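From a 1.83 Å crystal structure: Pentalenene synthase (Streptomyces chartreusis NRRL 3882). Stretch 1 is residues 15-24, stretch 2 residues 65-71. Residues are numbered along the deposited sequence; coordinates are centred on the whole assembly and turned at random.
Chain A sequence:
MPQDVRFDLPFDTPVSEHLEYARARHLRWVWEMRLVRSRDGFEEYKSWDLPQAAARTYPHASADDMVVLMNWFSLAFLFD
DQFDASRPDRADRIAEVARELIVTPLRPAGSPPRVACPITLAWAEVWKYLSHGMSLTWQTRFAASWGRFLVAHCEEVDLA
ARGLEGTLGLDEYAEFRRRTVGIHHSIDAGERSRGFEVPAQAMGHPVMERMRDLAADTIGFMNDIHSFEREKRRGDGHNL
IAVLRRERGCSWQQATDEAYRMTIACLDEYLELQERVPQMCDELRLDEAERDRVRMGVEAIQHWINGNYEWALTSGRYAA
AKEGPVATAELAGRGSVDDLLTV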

# COMPACT_ATOMS: atom_id res chain seq x y z
N VAL A 15 -29.13 8.32 7.66
CA VAL A 15 -28.46 9.50 7.27
C VAL A 15 -27.92 10.21 8.50
O VAL A 15 -28.65 10.36 9.47
CB VAL A 15 -29.42 10.40 6.52
CG1 VAL A 15 -28.71 11.67 6.09
CG2 VAL A 15 -29.94 9.67 5.29
N SER A 16 -26.68 10.68 8.48
CA SER A 16 -26.15 11.34 9.67
C SER A 16 -26.96 12.58 10.10
O SER A 16 -27.26 13.50 9.29
CB SER A 16 -24.70 11.72 9.50
OG SER A 16 -24.19 12.50 10.57
N GLU A 17 -27.21 12.65 11.40
CA GLU A 17 -27.77 13.90 12.02
C GLU A 17 -26.81 15.08 12.02
O GLU A 17 -27.21 16.26 12.23
CB GLU A 17 -28.24 13.58 13.45
CG GLU A 17 -27.12 13.35 14.45
CD GLU A 17 -27.62 12.84 15.79
OE1 GLU A 17 -28.71 13.30 16.24
OE2 GLU A 17 -26.92 12.01 16.41
N HIS A 18 -25.52 14.84 11.71
CA HIS A 18 -24.53 15.93 11.76
C HIS A 18 -24.30 16.70 10.51
O HIS A 18 -23.37 17.53 10.41
CB HIS A 18 -23.21 15.33 12.25
CG HIS A 18 -23.38 14.54 13.49
ND1 HIS A 18 -24.03 15.06 14.60
CD2 HIS A 18 -23.00 13.29 13.82
CE1 HIS A 18 -24.03 14.14 15.55
NE2 HIS A 18 -23.42 13.05 15.10
N LEU A 19 -25.17 16.52 9.53
CA LEU A 19 -24.94 17.17 8.25
C LEU A 19 -24.71 18.64 8.35
O LEU A 19 -23.70 19.18 7.84
CB LEU A 19 -26.10 16.83 7.29
CG LEU A 19 -26.14 17.58 5.98
CD1 LEU A 19 -24.87 17.37 5.15
CD2 LEU A 19 -27.42 17.12 5.25
N GLU A 20 -25.65 19.38 8.98
CA GLU A 20 -25.48 20.86 9.01
C GLU A 20 -24.33 21.32 9.91
O GLU A 20 -23.59 22.23 9.56
CB GLU A 20 -26.82 21.63 9.31
CG GLU A 20 -27.92 21.45 8.26
CD GLU A 20 -27.50 21.78 6.79
OE1 GLU A 20 -26.63 22.66 6.54
OE2 GLU A 20 -28.03 21.16 5.82
N TYR A 21 -24.17 20.66 11.05
CA TYR A 21 -23.06 21.01 11.98
C TYR A 21 -21.68 20.90 11.23
O TYR A 21 -20.86 21.83 11.20
CB TYR A 21 -23.09 20.03 13.18
CG TYR A 21 -21.86 20.10 14.03
CD1 TYR A 21 -21.72 21.08 15.01
CD2 TYR A 21 -20.78 19.23 13.81
CE1 TYR A 21 -20.58 21.15 15.80
CE2 TYR A 21 -19.62 19.32 14.57
CZ TYR A 21 -19.53 20.30 15.56
OH TYR A 21 -18.38 20.36 16.31
N ALA A 22 -21.49 19.76 10.59
CA ALA A 22 -20.20 19.45 9.89
C ALA A 22 -19.99 20.16 8.60
O ALA A 22 -18.87 20.66 8.31
CB ALA A 22 -20.08 17.97 9.74
N ARG A 23 -21.06 20.33 7.81
CA ARG A 23 -21.02 21.17 6.59
C ARG A 23 -20.43 22.52 6.89
O ARG A 23 -19.59 23.01 6.17
CB ARG A 23 -22.43 21.36 5.95
CG ARG A 23 -22.45 21.98 4.58
CD ARG A 23 -23.71 22.78 4.26
NE ARG A 23 -24.89 21.95 4.35
CZ ARG A 23 -25.27 21.10 3.39
NH1 ARG A 23 -24.54 20.94 2.29
NH2 ARG A 23 -26.36 20.39 3.54
N ALA A 24 -20.92 23.16 7.94
CA ALA A 24 -20.47 24.49 8.25
C ALA A 24 -18.96 24.54 8.56
O ALA A 24 -18.27 25.38 8.05
CB ALA A 24 -21.28 25.07 9.45
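Stretch 2, residues 65-71: DMVVLMN

Stretch 2 is helical throughout, from Asp-65 to Asn-71, and the helix runs on at both ends. Its backbone angles stay close to phi -60 and psi -40. Within the stretch, the amide nitrogens of Leu-69, Met-70 and Asn-71 hydrogen-bond to the carbonyl oxygens of Asp-65, Met-66 and Val-67. It packs against the helix of stretch 1, residues 19-24, and against the turn that leads into it. The two helix axes approach to 8.6 Å. Their N-to-C directions differ by 56°, with a signed crossing angle of -56°. The backbones come nearest at Ala-22 and Val-67, whose CA atoms are 4.8 Å apart. Such a close approach suits the small side chain of Ala-22, which points toward stretch 2.

Asp-65 opens the stretch and does not touch stretch 1. Its carboxylate is hydrogen-bonded elsewhere in the structure.

Met-66 points toward stretch 1 and is buried. Its chi angles are t, p, p. Met-66 CG lies 3.6 Å from Ala-22 CB and 4.2 Å from His-18 CB. The side chain then bends so that Met-66 CE reaches the turn, 3.7 Å from Ser-16 OG. That hydroxyl oxygen also accepts a hydrogen bond from the backbone of His-18, with His-18 N to Ser-16 OG at 2.9 Å. Met-66 thus spans the turn and the first part of the helix.

Val-67 leaves its backbone sideways, with chi1 t. Val-67 CG2 sits 3.7 Å from Ala-22 CB. The same methyl, Val-67 CG2, lies 4.3 Å from Tyr-21 CE2 and meets the ring obliquely. Tyr-21 also starts out sideways, but the end of its side chain comes nearer to stretch 2.

Val-68 and Leu-69 are out of reach of stretch 1.

Met-70 follows Met-66 by one helical turn and again points toward stretch 1. Its side chain is extended beyond chi1, with chi angles m, t, t. The sulfur lies against the helix backbone: Met-70 SD is 3.5 Å from Arg-23 N and 3.6 Å from Ala-22 C. Met-70 SD is also 3.7 Å from Ala-22 CB. The terminal methyl goes further, with Met-70 CE 3.9 Å from Leu-19 O and 4.0 Å from Leu-19 CD1. Ala-22 CB therefore meets Met-66, Val-67 and Met-70 together.

Asn-71 makes no contact with stretch 1.

No hydrogen bond crosses between the stretches. The contact rests on close packing, and buries 322 Å² over both sides.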

# COMPACT_ATOMS: atom_id res chain seq x y z
N ASP A 65 -15.78 13.59 13.57
CA ASP A 65 -15.35 12.67 12.50
C ASP A 65 -16.13 12.89 11.21
O ASP A 65 -15.58 12.75 10.12
CB ASP A 65 -15.51 11.25 12.95
CG ASP A 65 -14.49 10.85 14.02
OD1 ASP A 65 -13.45 11.53 14.18
OD2 ASP A 65 -14.65 9.76 14.60
N MET A 66 -17.37 13.36 11.31
CA MET A 66 -18.11 13.73 10.11
C MET A 66 -17.43 14.88 9.42
O MET A 66 -17.31 14.91 8.17
CB MET A 66 -19.59 14.05 10.42
CG MET A 66 -20.42 14.38 9.19
SD MET A 66 -20.42 13.16 7.83
CE MET A 66 -21.12 11.84 8.69
N VAL A 67 -16.90 15.82 10.20
CA VAL A 67 -16.13 16.91 9.62
C VAL A 67 -14.85 16.40 8.81
O VAL A 67 -14.64 16.83 7.71
CB VAL A 67 -15.64 17.95 10.65
CG1 VAL A 67 -14.90 19.07 9.90
CG2 VAL A 67 -16.85 18.58 11.38
N VAL A 68 -14.09 15.51 9.42
CA VAL A 68 -12.89 14.92 8.83
C VAL A 68 -13.30 14.18 7.54
O VAL A 68 -12.66 14.34 6.50
CB VAL A 68 -12.25 13.95 9.83
CG1 VAL A 68 -11.14 13.08 9.19
CG2 VAL A 68 -11.68 14.73 10.99
N LEU A 69 -14.41 13.44 7.59
CA LEU A 69 -14.91 12.74 6.40
C LEU A 69 -15.32 13.65 5.25
O LEU A 69 -14.95 13.38 4.10
CB LEU A 69 -15.96 11.70 6.75
CG LEU A 69 -15.46 10.53 7.58
CD1 LEU A 69 -16.61 9.93 8.38
CD2 LEU A 69 -14.69 9.43 6.82
N MET A 70 -16.00 14.75 5.53
CA MET A 70 -16.31 15.71 4.52
C MET A 70 -15.05 16.35 3.97
O MET A 70 -14.94 16.60 2.76
CB MET A 70 -17.22 16.81 5.01
CG MET A 70 -18.58 16.27 5.51
SD MET A 70 -19.59 17.65 6.10
CE MET A 70 -21.12 16.71 6.26
N ASN A 71 -14.10 16.65 4.86
CA ASN A 71 -12.90 17.26 4.39
C ASN A 71 -12.19 16.28 3.34
O ASN A 71 -11.78 16.69 2.24
CB ASN A 71 -11.97 17.61 5.58
CG ASN A 71 -12.54 18.69 6.49
OD1 ASN A 71 -13.43 19.47 6.11
ND2 ASN A 71 -11.91 18.83 7.65